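Local atomic coordinates of intergenic-region protein (Escherichia coli CFT073, PDB entry 2WJ9), a protein that probably protects incoming DNA by inhibiting host restriction enzymes, as an antirestriction protein of the ArdB type. Residues V71-R76 with L141-H146; Q62-I67 with G101-A106; D165-H170 with A175-I180; E115-F120 with E133-A138. All blocks are in the same frame, centred on the assembly; numbering follows the deposited sequence. Where two conformers were deposited one is given.

Interaction 1 (V71-R76 with L141-H146); sequences VTLEPR and LMTYSH. With SO4 (sulfate ion), chain H.
T143 presents its methyl group to L73 and R76, and this small knot of carbon atoms joins the first turn of helix 73-84 to the long helix 132-151 in a helix-helix packing of the antirestriction fold. CG2 of T143 lies 3.9 Å from CB of R76 and 4.0 Å from CD2 of L73, whose side chain crosses it obliquely. With OG1 beside the backbone N (chi1 -58°), T143 sends CG2 across to the neighbouring helix and leaves the hydroxyl to bond the carbonyl of A139, one turn earlier. V77 and W80 of helix 73-84 also touch T143.

Polar interactions gather at the guanidinium of R76, whose side chain also touches H147 and R150 of helix 132-151. NE of R76 donates to OG1 of T72 at 2.8 Å, 19° out of the guanidinium plane, a bond that restrains the group. The T72 hydroxyl is also bonded to the carbonyl of Q69. A sulfate ion, probably from the crystallisation liquor and also bonded by R83, sits at the guanidinium edge: NH1 of R76 donates to its O3 at 3.1 Å, while sulfate O1 stands over one face of the H146 ring, 3.9 Å from CE1.

Interaction 2 (Q62-I67 with G101-A106); sequences QHFGLI and GGAFMA
Where helix 59-64 runs out into a type I turn, H63 and F64 rest on the start of strand 103-107, outermost within this chain in the three-stranded antiparallel sheet, and A103 is the point of touch. The methyl group of A103 meets two aromatic side chains. One is F64, whose CE2 lies 4.0 Å from CB of A103. With CG beside the backbone N (chi1 -62°), the phenyl ring is carried over to the strand, although its CB does not head that way. Its rim reaches the strand backbone: CZ of F64 lies 3.9 Å from O of A103, which sits at the ring edge and in its plane. That oxygen also accepts a hydrogen bond from the hydroxyl of Y144.

The second aromatic is H63, with CG 4.3 Å from CB of A103 and its ring obliquely set to the methyl. ND1 of H63 is bonded to OG of S34. F64 in turn stacks on H159 and touches L73, so its ring also meets helices 154-168 and 73-84. This is helix-on-sheet packing in a mixed alpha+beta fold, with aromatic rings of helix 59-64 set against a small residue of the sheet's outermost strand in this chain.

Interaction 3 (D165-H170 with A175-I180); sequences DYALQH and AIMRII
The imidazole of H170 receives the end of I176 over one face: CD1 of the isoleucine lies 4.1 Å from ND1 of H170, and the two side chains cross at about a right angle. In the ring itself both nitrogens are engaged, NE2 with OE1 of E133 and ND1 with the backbone N of E172. These two bonds fix how the ring is turned and hold its face toward I176; the nearby carboxylate would also be expected to polarise the imidazole.

The contact pairs two helices consecutive in the chain, 154-168 and 173-180, across a short connection. A167 is nearest to the second helix at the backbone level, its CA 7.1 Å from that of I176. Its methyl is small enough to let two residues in: CB of A167 lies 4.2 Å from CG2 of I176 and 3.9 Å from CE of M177. Thus the two branches of I176 divide their work, CG2 going to A167 and CD1 to the imidazole.

M177 is bent at chi2 (-67°), and its terminal methyl meets A167 and L168. The leucine comes to that methyl although its CB points away from helix 173-180. The leucine and methionine side chains meet at about a right angle, CD2 of L168 being 3.9 Å from CE of M177.

Interaction 4 (E115-F120 with E133-A138); sequences ETWVLF and EAAGIA
W117 turns its indole toward helix 132-151, and the side chain can be followed outward from the strand. CB points to the helix, and CG is set beside the backbone N (chi1 -65°), which brings the six-membered part of the ring up to A135. CE3 makes the closest approach, 3.5 Å from CB of A135, and the next atom along the rim, CZ3, lies 3.9 Å from the same methyl. The methyl comes at the indole obliquely, and the five-membered end with NE1 is carried farther from the helix. C89, one half of the C89-C85 disulfide, also packs on W117.

The strand belongs to a two-stranded antiparallel hairpin, 117-121 paired with 126-130, which leads directly into helix 132-151 and folds back onto its first turns. Backbone bonds join W117 to M130 and L119 to A128 across that pair.

Two residues farther along the strand, L119 points to the same helix as W117. Its isobutyl fork opens onto A135, with CD2 4.0 Å and CD1 4.1 Å from CB of the alanine. One methyl thus touches both residues; the CA atoms of W117 and A135 are 7.5 Å apart. M81 of helix 73-84 touches both A135 and L119, while I179 of helix 173-180 packs against L119 and A138.

How the interactions relate
Helix 132-151 ties the set together: interactions 1 and 4 both use it, with centres about 16 Å apart, and interaction 4 is nested in the chain loop that interaction 1 closes. Interactions 1 and 2 alternate along the sequence, their centres about 10 Å apart, and meet where Y144 OH packs on F64 CZ. Interaction 3, the last in sequence, has its centre about 11 Å from that of interaction 4, and Y166 against I137 connects them; L141 against A167 joins it to interaction 1. The centres of interactions 2 and 4 are about 20 Å apart, on opposite sides of the chain's centre, yet F104 still reaches I137. The sheet, the hairpin and the helices are thus linked through touching side chains.

Interaction 1 (V71-R76 with L141-H146)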
loop_
_atom_site.group_PDB
_atom_site.type_symbol
_atom_site.label_atom_id
_atom_site.label_comp_id
_atom_site.label_asym_id
_atom_site.label_seq_id
_atom_site.Cartn_x
_atom_site.Cartn_y
_atom_site.Cartn_z
ATOM N N VAL B 71 -14.184 -14.615 7.051
ATOM C CA VAL B 71 -15.475 -15.098 6.561
ATOM C C VAL B 71 -16.549 -14.011 6.708
ATOM O O VAL B 71 -17.593 -14.082 6.057
ATOM C CB VAL B 71 -15.909 -16.395 7.275
ATOM C CG1 VAL B 71 -16.327 -16.099 8.702
ATOM C CG2 VAL B 71 -17.035 -17.085 6.501
ATOM N N THR B 72 -16.273 -13.010 7.546
ATOM C CA THR B 72 -17.204 -11.891 7.776
ATOM C C THR B 72 -16.999 -10.700 6.831
ATOM O O THR B 72 -17.810 -9.760 6.828
ATOM C CB THR B 72 -17.109 -11.345 9.236
ATOM O OG1 THR B 72 -15.917 -10.558 9.393
ATOM C CG2 THR B 72 -17.130 -12.474 10.249
ATOM N N LEU B 73 -15.934 -10.707 6.040
ATOM C CA LEU B 73 -15.615 -9.529 5.213
ATOM C C LEU B 73 -16.738 -9.203 4.204
ATOM O O LEU B 73 -17.114 -8.030 4.040
ATOM C CB LEU B 73 -14.250 -9.682 4.524
ATOM C CG LEU B 73 -13.031 -9.584 5.452
ATOM C CD1 LEU B 73 -11.740 -10.026 4.734
ATOM C CD2 LEU B 73 -12.884 -8.182 6.023
ATOM N N GLU B 74 -17.273 -10.221 3.527
ATOM C CA GLU B 74 -18.341 -9.983 2.552
ATOM C C GLU B 74 -19.586 -9.326 3.206
ATOM O O GLU B 74 -20.047 -8.289 2.731
ATOM C CB GLU B 74 -18.674 -11.247 1.727
ATOM C CG GLU B 74 -19.909 -11.077 0.834
ATOM C CD GLU B 74 -20.038 -12.118 -0.276
ATOM O OE1 GLU B 74 -21.188 -12.479 -0.600
ATOM O OE2 GLU B 74 -19.015 -12.580 -0.832
ATOM N N PRO B 75 -20.137 -9.916 4.290
ATOM C CA PRO B 75 -21.155 -9.200 5.078
ATOM C C PRO B 75 -20.782 -7.769 5.516
ATOM O O PRO B 75 -21.654 -6.883 5.543
ATOM C CB PRO B 75 -21.325 -10.093 6.311
ATOM C CG PRO B 75 -20.991 -11.432 5.841
ATOM C CD PRO B 75 -19.940 -11.288 4.792
ATOM N N ARG B 76 -19.528 -7.544 5.887
ATOM C CA ARG B 76 -19.092 -6.200 6.311
ATOM C C ARG B 76 -19.116 -5.181 5.155
ATOM O O ARG B 76 -19.482 -4.018 5.357
ATOM C CB ARG B 76 -17.710 -6.241 6.977
ATOM C CG ARG B 76 -17.733 -6.833 8.382
ATOM C CD ARG B 76 -16.337 -6.932 8.998
ATOM N NE ARG B 76 -16.296 -7.890 10.093
ATOM C CZ ARG B 76 -16.803 -7.696 11.305
ATOM N NH1 ARG B 76 -17.433 -6.563 11.618
ATOM N NH2 ARG B 76 -16.698 -8.659 12.211
ATOM N N LEU B 141 -12.849 -0.367 0.393
ATOM C CA LEU B 141 -11.806 0.436 1.050
ATOM C C LEU B 141 -12.112 0.704 2.524
ATOM O O LEU B 141 -11.239 0.546 3.378
ATOM C CB LEU B 141 -11.565 1.750 0.303
ATOM C CG LEU B 141 -10.867 1.591 -1.054
ATOM C CD1 LEU B 141 -10.940 2.888 -1.869
ATOM C CD2 LEU B 141 -9.394 1.120 -0.868
ATOM N N MET B 142 -13.344 1.121 2.812
ATOM C CA MET B 142 -13.782 1.402 4.183
ATOM C C MET B 142 -13.713 0.139 5.039
ATOM O O MET B 142 -13.271 0.173 6.197
ATOM C CB MET B 142 -15.223 1.931 4.175
ATOM C CG MET B 142 -15.406 3.244 3.432
ATOM S SD MET B 142 -14.531 4.613 4.209
ATOM C CE MET B 142 -15.579 4.988 5.616
ATOM N N THR B 143 -14.164 -0.976 4.465
ATOM C CA THR B 143 -14.127 -2.279 5.150
ATOM C C THR B 143 -12.688 -2.678 5.520
ATOM O O THR B 143 -12.411 -3.019 6.672
ATOM C CB THR B 143 -14.744 -3.392 4.268
ATOM O OG1 THR B 143 -16.094 -3.037 3.941
ATOM C CG2 THR B 143 -14.718 -4.748 5.000
ATOM N N TYR B 144 -11.784 -2.615 4.548
ATOM C CA TYR B 144 -10.396 -3.055 4.751
ATOM C C TYR B 144 -9.645 -2.179 5.769
ATOM O O TYR B 144 -8.906 -2.683 6.626
ATOM C CB TYR B 144 -9.613 -3.100 3.423
ATOM C CG TYR B 144 -10.127 -4.040 2.325
ATOM C CD1 TYR B 144 -11.175 -4.944 2.548
ATOM C CD2 TYR B 144 -9.525 -4.038 1.049
ATOM C CE1 TYR B 144 -11.627 -5.801 1.522
ATOM C CE2 TYR B 144 -9.975 -4.879 0.031
ATOM C CZ TYR B 144 -11.022 -5.749 0.267
ATOM O OH TYR B 144 -11.484 -6.585 -0.723
ATOM N N SER B 145 -9.822 -0.868 5.671
ATOM C CA SER B 145 -9.141 0.060 6.574
ATOM C C SER B 145 -9.628 -0.110 8.017
ATOM O O SER B 145 -8.826 -0.158 8.947
ATOM C CB SER B 145 -9.312 1.511 6.104
ATOM O OG SER B 145 -10.667 1.831 5.828
ATOM N N HIS B 146 -10.944 -0.205 8.196
ATOM C CA HIS B 146 -11.524 -0.443 9.509
ATOM C C HIS B 146 -11.020 -1.759 10.107
ATOM O O HIS B 146 -10.587 -1.814 11.253
ATOM C CB HIS B 146 -13.059 -0.428 9.414
ATOM C CG HIS B 146 -13.758 -0.491 10.734
ATOM N ND1 HIS B 146 -14.007 -1.679 11.392
ATOM C CD2 HIS B 146 -14.306 0.485 11.499
ATOM C CE1 HIS B 146 -14.654 -1.425 12.516
ATOM N NE2 HIS B 146 -14.849 -0.122 12.604
HETATM S S SO4 H . -18.641 -3.120 11.232
HETATM O O1 SO4 H . -18.206 -1.754 10.931
HETATM O O2 SO4 H . -20.100 -3.173 11.250
HETATM O O3 SO4 H . -18.073 -3.959 10.160
HETATM O O4 SO4 H . -18.150 -3.502 12.565
#

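Interaction 2 (Q62-I67 with G101-A106)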
loop_
_atom_site.group_PDB
_atom_site.type_symbol
_atom_site.label_atom_id
_atom_site.label_comp_id
_atom_site.label_asym_id
_atom_site.label_seq_id
_atom_site.Cartn_x
_atom_site.Cartn_y
_atom_site.Cartn_z
ATOM N N GLN B 62 -8.777 -18.043 -0.115
ATOM C CA GLN B 62 -7.589 -18.000 -0.980
ATOM C C GLN B 62 -6.827 -16.674 -0.856
ATOM O O GLN B 62 -5.593 -16.675 -0.771
ATOM C CB GLN B 62 -7.971 -18.274 -2.444
ATOM C CG GLN B 62 -6.836 -18.156 -3.456
ATOM C CD GLN B 62 -7.206 -18.723 -4.832
ATOM O OE1 GLN B 62 -7.948 -19.702 -4.936
ATOM N NE2 GLN B 62 -6.696 -18.095 -5.891
ATOM N N HIS B 63 -7.566 -15.559 -0.829
ATOM C CA HIS B 63 -6.959 -14.211 -0.818
ATOM C C HIS B 63 -6.911 -13.529 0.558
ATOM O O HIS B 63 -6.124 -12.600 0.753
ATOM C CB HIS B 63 -7.666 -13.293 -1.827
ATOM C CG HIS B 63 -7.522 -13.735 -3.253
ATOM N ND1 HIS B 63 -6.429 -13.404 -4.028
ATOM C CD2 HIS B 63 -8.322 -14.496 -4.038
ATOM C CE1 HIS B 63 -6.569 -13.937 -5.230
ATOM N NE2 HIS B 63 -7.707 -14.605 -5.262
ATOM N N PHE B 64 -7.731 -13.995 1.498
ATOM C CA PHE B 64 -7.896 -13.314 2.798
ATOM C C PHE B 64 -7.749 -14.254 4.014
ATOM O O PHE B 64 -7.888 -13.808 5.153
ATOM C CB PHE B 64 -9.262 -12.594 2.866
ATOM C CG PHE B 64 -9.447 -11.506 1.826
ATOM C CD1 PHE B 64 -9.216 -10.169 2.143
ATOM C CD2 PHE B 64 -9.859 -11.819 0.533
ATOM C CE1 PHE B 64 -9.393 -9.163 1.193
ATOM C CE2 PHE B 64 -10.029 -10.825 -0.425
ATOM C CZ PHE B 64 -9.802 -9.499 -0.101
ATOM N N GLY B 65 -7.427 -15.528 3.787
ATOM C CA GLY B 65 -7.468 -16.547 4.850
ATOM C C GLY B 65 -6.501 -16.399 6.029
ATOM O O GLY B 65 -6.622 -17.120 7.025
ATOM N N LEU B 66 -5.528 -15.499 5.917
ATOM C CA LEU B 66 -4.590 -15.221 7.011
ATOM C C LEU B 66 -5.126 -14.175 7.992
ATOM O O LEU B 66 -4.536 -13.967 9.054
ATOM C CB LEU B 66 -3.236 -14.750 6.460
ATOM C CG LEU B 66 -2.439 -15.750 5.615
ATOM C CD1 LEU B 66 -1.201 -15.063 5.024
ATOM C CD2 LEU B 66 -2.054 -16.973 6.419
ATOM N N ILE B 67 -6.249 -13.544 7.649
ATOM C CA ILE B 67 -6.776 -12.403 8.397
ATOM C C ILE B 67 -7.894 -12.853 9.336
ATOM O O ILE B 67 -8.807 -13.555 8.911
ATOM C CB ILE B 67 -7.322 -11.313 7.428
ATOM C CG1 ILE B 67 -6.195 -10.791 6.513
ATOM C CG2 ILE B 67 -7.993 -10.164 8.216
ATOM C CD1 ILE B 67 -6.696 -10.056 5.256
ATOM N N GLY B 101 -1.840 -8.026 -6.685
ATOM C CA GLY B 101 -2.173 -8.940 -5.586
ATOM C C GLY B 101 -3.428 -8.582 -4.800
ATOM O O GLY B 101 -3.838 -9.319 -3.909
ATOM N N GLY B 102 -4.048 -7.459 -5.140
ATOM C CA GLY B 102 -5.274 -7.031 -4.467
ATOM C C GLY B 102 -6.491 -7.816 -4.904
ATOM O O GLY B 102 -6.432 -8.641 -5.817
ATOM N N ALA B 103 -7.611 -7.566 -4.241
ATOM C CA ALA B 103 -8.866 -8.237 -4.574
ATOM C C ALA B 103 -10.022 -7.449 -3.956
ATOM O O ALA B 103 -9.849 -6.784 -2.922
ATOM C CB ALA B 103 -8.857 -9.692 -4.067
ATOM N N PHE B 104 -11.187 -7.513 -4.592
ATOM C CA PHE B 104 -12.365 -6.776 -4.112
ATOM C C PHE B 104 -13.679 -7.332 -4.680
ATOM O O PHE B 104 -13.694 -8.296 -5.445
ATOM C CB PHE B 104 -12.215 -5.273 -4.400
ATOM C CG PHE B 104 -12.247 -4.911 -5.859
ATOM C CD1 PHE B 104 -13.404 -4.426 -6.442
ATOM C CD2 PHE B 104 -11.110 -5.039 -6.651
ATOM C CE1 PHE B 104 -13.441 -4.073 -7.786
ATOM C CE2 PHE B 104 -11.140 -4.688 -8.001
ATOM C CZ PHE B 104 -12.300 -4.204 -8.567
ATOM N N MET B 105 -14.796 -6.749 -4.272
ATOM C CA MET B 105 -16.096 -7.113 -4.835
ATOM C C MET B 105 -16.855 -5.853 -5.214
ATOM O O MET B 105 -16.761 -4.840 -4.523
ATOM C CB MET B 105 -16.916 -7.963 -3.853
ATOM C CG MET B 105 -17.348 -7.252 -2.582
ATOM S SD MET B 105 -18.187 -8.316 -1.371
ATOM C CE MET B 105 -19.255 -9.257 -2.430
ATOM N N ALA B 106 -17.591 -5.919 -6.317
ATOM C CA ALA B 106 -18.365 -4.770 -6.803
ATOM C C ALA B 106 -19.406 -5.207 -7.826
ATOM O O ALA B 106 -19.323 -6.305 -8.368
ATOM C CB ALA B 106 -17.415 -3.746 -7.438
#

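Interaction 3 (D165-H170 with A175-I180)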
loop_
_atom_site.group_PDB
_atom_site.type_symbol
_atom_site.label_atom_id
_atom_site.label_comp_id
_atom_site.label_asym_id
_atom_site.label_seq_id
_atom_site.Cartn_x
_atom_site.Cartn_y
_atom_site.Cartn_z
ATOM N N ASP B 165 -4.475 1.893 -4.404
ATOM C CA ASP B 165 -3.748 2.226 -5.645
ATOM C C ASP B 165 -4.634 2.129 -6.895
ATOM O O ASP B 165 -4.561 2.985 -7.772
ATOM C CB ASP B 165 -2.522 1.323 -5.836
ATOM C CG ASP B 165 -1.306 1.789 -5.060
ATOM O OD1 ASP B 165 -1.377 2.800 -4.319
ATOM O OD2 ASP B 165 -0.247 1.134 -5.211
ATOM N N TYR B 166 -5.461 1.091 -6.967
ATOM C CA TYR B 166 -6.443 0.952 -8.049
ATOM C C TYR B 166 -7.427 2.135 -8.069
ATOM O O TYR B 166 -7.755 2.662 -9.150
ATOM C CB TYR B 166 -7.190 -0.378 -7.918
ATOM C CG TYR B 166 -8.146 -0.681 -9.051
ATOM C CD1 TYR B 166 -7.685 -0.867 -10.350
ATOM C CD2 TYR B 166 -9.512 -0.811 -8.822
ATOM C CE1 TYR B 166 -8.556 -1.157 -11.386
ATOM C CE2 TYR B 166 -10.386 -1.095 -9.853
ATOM C CZ TYR B 166 -9.906 -1.272 -11.135
ATOM O OH TYR B 166 -10.771 -1.558 -12.176
ATOM N N ALA B 167 -7.872 2.560 -6.878
ATOM C CA ALA B 167 -8.762 3.726 -6.737
ATOM C C ALA B 167 -8.076 5.009 -7.206
ATOM O O ALA B 167 -8.703 5.855 -7.854
ATOM C CB ALA B 167 -9.225 3.880 -5.291
ATOM N N LEU B 168 -6.783 5.142 -6.892
ATOM C CA LEU B 168 -6.023 6.329 -7.278
ATOM C C LEU B 168 -5.857 6.446 -8.794
ATOM O O LEU B 168 -5.641 7.544 -9.294
ATOM C CB LEU B 168 -4.656 6.367 -6.572
ATOM C CG LEU B 168 -4.722 6.702 -5.072
ATOM C CD1 LEU B 168 -3.373 6.448 -4.375
ATOM C CD2 LEU B 168 -5.170 8.139 -4.853
ATOM N N GLN B 169 -5.956 5.327 -9.511
ATOM C CA GLN B 169 -5.855 5.317 -10.976
ATOM C C GLN B 169 -7.221 5.350 -11.678
ATOM O O GLN B 169 -7.283 5.443 -12.904
ATOM C CB GLN B 169 -5.084 4.080 -11.455
ATOM C CG GLN B 169 -3.613 4.034 -11.015
ATOM C CD GLN B 169 -2.834 2.874 -11.613
ATOM O OE1 GLN B 169 -3.360 2.070 -12.391
ATOM N NE2 GLN B 169 -1.551 2.795 -11.262
ATOM N N HIS B 170 -8.300 5.266 -10.899
ATOM C CA HIS B 170 -9.666 5.076 -11.430
ATOM C C HIS B 170 -10.233 6.381 -11.997
ATOM O O HIS B 170 -9.962 7.446 -11.454
ATOM C CB HIS B 170 -10.575 4.556 -10.307
ATOM C CG HIS B 170 -11.845 3.921 -10.787
ATOM N ND1 HIS B 170 -12.984 4.647 -11.066
ATOM C CD2 HIS B 170 -12.168 2.622 -11.001
ATOM C CE1 HIS B 170 -13.943 3.828 -11.459
ATOM N NE2 HIS B 170 -13.473 2.593 -11.435
ATOM N N ALA B 175 -14.481 11.077 -6.751
ATOM C CA ALA B 175 -15.684 10.701 -6.000
ATOM C C ALA B 175 -15.392 9.634 -4.935
ATOM O O ALA B 175 -15.892 9.713 -3.818
ATOM C CB ALA B 175 -16.786 10.232 -6.949
ATOM N N ILE B 176 -14.572 8.640 -5.277
ATOM C CA ILE B 176 -14.225 7.577 -4.322
ATOM C C ILE B 176 -13.498 8.164 -3.108
ATOM O O ILE B 176 -13.839 7.856 -1.969
ATOM C CB ILE B 176 -13.343 6.484 -4.974
ATOM C CG1 ILE B 176 -14.115 5.745 -6.068
ATOM C CG2 ILE B 176 -12.805 5.487 -3.910
ATOM C CD1 ILE B 176 -13.232 4.918 -7.016
ATOM N N MET B 177 -12.513 9.023 -3.358
ATOM C CA MET B 177 -11.711 9.609 -2.283
ATOM C C MET B 177 -12.530 10.589 -1.453
ATOM O O MET B 177 -12.280 10.755 -0.265
ATOM C CB MET B 177 -10.473 10.308 -2.843
ATOM C CG MET B 177 -9.439 9.339 -3.384
ATOM S SD MET B 177 -8.706 8.346 -2.064
ATOM C CE MET B 177 -8.337 6.853 -2.946
ATOM N N ARG B 178 -13.514 11.226 -2.082
ATOM C CA ARG B 178 -14.403 12.162 -1.379
ATOM C C ARG B 178 -15.261 11.432 -0.349
ATOM O O ARG B 178 -15.415 11.890 0.785
ATOM C CB ARG B 178 -15.289 12.916 -2.379
ATOM C CG ARG B 178 -16.468 13.668 -1.778
ATOM C CD ARG B 178 -17.038 14.665 -2.791
ATOM N NE ARG B 178 -18.163 15.429 -2.267
ATOM C CZ ARG B 178 -18.067 16.435 -1.402
ATOM N NH1 ARG B 178 -16.882 16.818 -0.929
ATOM N NH2 ARG B 178 -19.167 17.063 -1.002
ATOM N N ILE B 179 -15.819 10.296 -0.752
ATOM C CA ILE B 179 -16.741 9.565 0.110
ATOM C C ILE B 179 -16.025 8.892 1.285
ATOM O O ILE B 179 -16.585 8.804 2.376
ATOM C CB ILE B 179 -17.616 8.557 -0.699
ATOM C CG1 ILE B 179 -18.924 8.250 0.042
ATOM C CG2 ILE B 179 -16.852 7.287 -0.995
ATOM C CD1 ILE B 179 -19.906 9.416 0.074
ATOM N N ILE B 180 -14.787 8.446 1.080
ATOM C CA ILE B 180 -14.048 7.750 2.142
ATOM C C ILE B 180 -13.179 8.677 2.993
ATOM O O ILE B 180 -12.545 8.216 3.942
ATOM C CB ILE B 180 -13.157 6.602 1.584
ATOM C CG1 ILE B 180 -11.995 7.137 0.742
ATOM C CG2 ILE B 180 -13.993 5.628 0.770
ATOM C CD1 ILE B 180 -10.912 6.099 0.485
#

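Interaction 4 (E115-F120 with E133-A138)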
loop_
_atom_site.group_PDB
_atom_site.type_symbol
_atom_site.label_atom_id
_atom_site.label_comp_id
_atom_site.label_asym_id
_atom_site.label_seq_id
_atom_site.Cartn_x
_atom_site.Cartn_y
_atom_site.Cartn_z
ATOM N N GLU B 115 -26.458 4.510 -15.513
ATOM C CA GLU B 115 -26.876 4.176 -14.152
ATOM C C GLU B 115 -25.854 4.695 -13.143
ATOM O O GLU B 115 -24.659 4.418 -13.265
ATOM C CB GLU B 115 -27.039 2.661 -13.995
ATOM C CG GLU B 115 -27.939 2.244 -12.823
ATOM C CD GLU B 115 -27.744 0.794 -12.396
ATOM O OE1 GLU B 115 -28.360 0.397 -11.382
ATOM O OE2 GLU B 115 -26.978 0.053 -13.058
ATOM N N THR B 116 -26.330 5.446 -12.152
ATOM C CA THR B 116 -25.456 6.051 -11.140
ATOM C C THR B 116 -26.105 6.008 -9.753
ATOM O O THR B 116 -27.327 6.105 -9.636
ATOM C CB THR B 116 -25.111 7.513 -11.504
ATOM O OG1 THR B 116 -24.133 8.022 -10.592
ATOM C CG2 THR B 116 -26.333 8.384 -11.446
ATOM N N TRP B 117 -25.281 5.855 -8.715
ATOM C CA TRP B 117 -25.756 5.852 -7.327
ATOM C C TRP B 117 -25.284 7.089 -6.567
ATOM O O TRP B 117 -24.184 7.588 -6.795
ATOM C CB TRP B 117 -25.260 4.615 -6.570
ATOM C CG TRP B 117 -25.781 3.292 -7.053
ATOM C CD1 TRP B 117 -26.824 3.066 -7.908
ATOM C CD2 TRP B 117 -25.292 2.003 -6.666
ATOM N NE1 TRP B 117 -27.000 1.711 -8.090
ATOM C CE2 TRP B 117 -26.072 1.038 -7.339
ATOM C CE3 TRP B 117 -24.259 1.571 -5.827
ATOM C CZ2 TRP B 117 -25.849 -0.337 -7.194
ATOM C CZ3 TRP B 117 -24.038 0.205 -5.681
ATOM C CH2 TRP B 117 -24.827 -0.731 -6.364
ATOM N N VAL B 118 -26.115 7.565 -5.645
ATOM C CA VAL B 118 -25.729 8.637 -4.729
ATOM C C VAL B 118 -25.420 8.064 -3.350
ATOM O O VAL B 118 -26.244 7.351 -2.768
ATOM C CB VAL B 118 -26.847 9.686 -4.582
ATOM C CG1 VAL B 118 -26.407 10.805 -3.635
ATOM C CG2 VAL B 118 -27.233 10.248 -5.946
ATOM N N LEU B 119 -24.228 8.374 -2.842
ATOM C CA LEU B 119 -23.773 7.910 -1.533
ATOM C C LEU B 119 -23.604 9.094 -0.588
ATOM O O LEU B 119 -23.341 10.212 -1.032
ATOM C CB LEU B 119 -22.440 7.163 -1.658
ATOM C CG LEU B 119 -22.486 5.730 -2.202
ATOM C CD1 LEU B 119 -23.010 5.681 -3.622
ATOM C CD2 LEU B 119 -21.101 5.093 -2.122
ATOM N N PHE B 120 -23.761 8.837 0.709
ATOM C CA PHE B 120 -23.536 9.844 1.750
ATOM C C PHE B 120 -22.848 9.214 2.959
ATOM O O PHE B 120 -23.340 8.234 3.517
ATOM C CB PHE B 120 -24.850 10.490 2.189
ATOM C CG PHE B 120 -24.704 11.426 3.367
ATOM C CD1 PHE B 120 -24.086 12.661 3.217
ATOM C CD2 PHE B 120 -25.161 11.060 4.627
ATOM C CE1 PHE B 120 -23.942 13.530 4.303
ATOM C CE2 PHE B 120 -25.018 11.919 5.717
ATOM C CZ PHE B 120 -24.405 13.155 5.552
ATOM N N GLU B 133 -19.876 0.274 -9.871
ATOM C CA GLU B 133 -18.489 -0.233 -9.678
ATOM C C GLU B 133 -17.724 0.602 -8.658
ATOM O O GLU B 133 -17.114 0.057 -7.729
ATOM C CB GLU B 133 -17.628 -0.295 -10.977
ATOM C CG GLU B 133 -16.332 -1.200 -10.792
ATOM C CD GLU B 133 -15.040 -0.774 -11.546
ATOM O OE1 GLU B 133 -14.998 0.281 -12.208
ATOM O OE2 GLU B 133 -14.025 -1.536 -11.458
ATOM N N ALA B 134 -17.729 1.922 -8.849
ATOM C CA ALA B 134 -16.978 2.823 -7.966
ATOM C C ALA B 134 -17.480 2.784 -6.514
ATOM O O ALA B 134 -16.680 2.806 -5.571
ATOM C CB ALA B 134 -16.992 4.246 -8.508
ATOM N N ALA B 135 -18.802 2.727 -6.340
ATOM C CA ALA B 135 -19.402 2.533 -5.012
ATOM C C ALA B 135 -18.876 1.277 -4.300
ATOM O O ALA B 135 -18.528 1.320 -3.115
ATOM C CB ALA B 135 -20.920 2.476 -5.126
ATOM N N GLY B 136 -18.820 0.161 -5.025
ATOM C CA GLY B 136 -18.273 -1.083 -4.487
ATOM C C GLY B 136 -16.810 -0.964 -4.066
ATOM O O GLY B 136 -16.406 -1.480 -3.011
ATOM N N ILE B 137 -16.008 -0.289 -4.889
ATOM C CA ILE B 137 -14.605 -0.026 -4.537
ATOM C C ILE B 137 -14.535 0.767 -3.218
ATOM O O ILE B 137 -13.800 0.399 -2.297
ATOM C CB ILE B 137 -13.860 0.699 -5.681
ATOM C CG1 ILE B 137 -13.707 -0.238 -6.897
ATOM C CG2 ILE B 137 -12.510 1.192 -5.200
ATOM C CD1 ILE B 137 -13.213 0.452 -8.165
ATOM N N ALA B 138 -15.351 1.815 -3.121
ATOM C CA ALA B 138 -15.451 2.649 -1.916
ATOM C C ALA B 138 -15.844 1.852 -0.670
ATOM O O ALA B 138 -15.201 1.986 0.383
ATOM C CB ALA B 138 -16.432 3.796 -2.146
#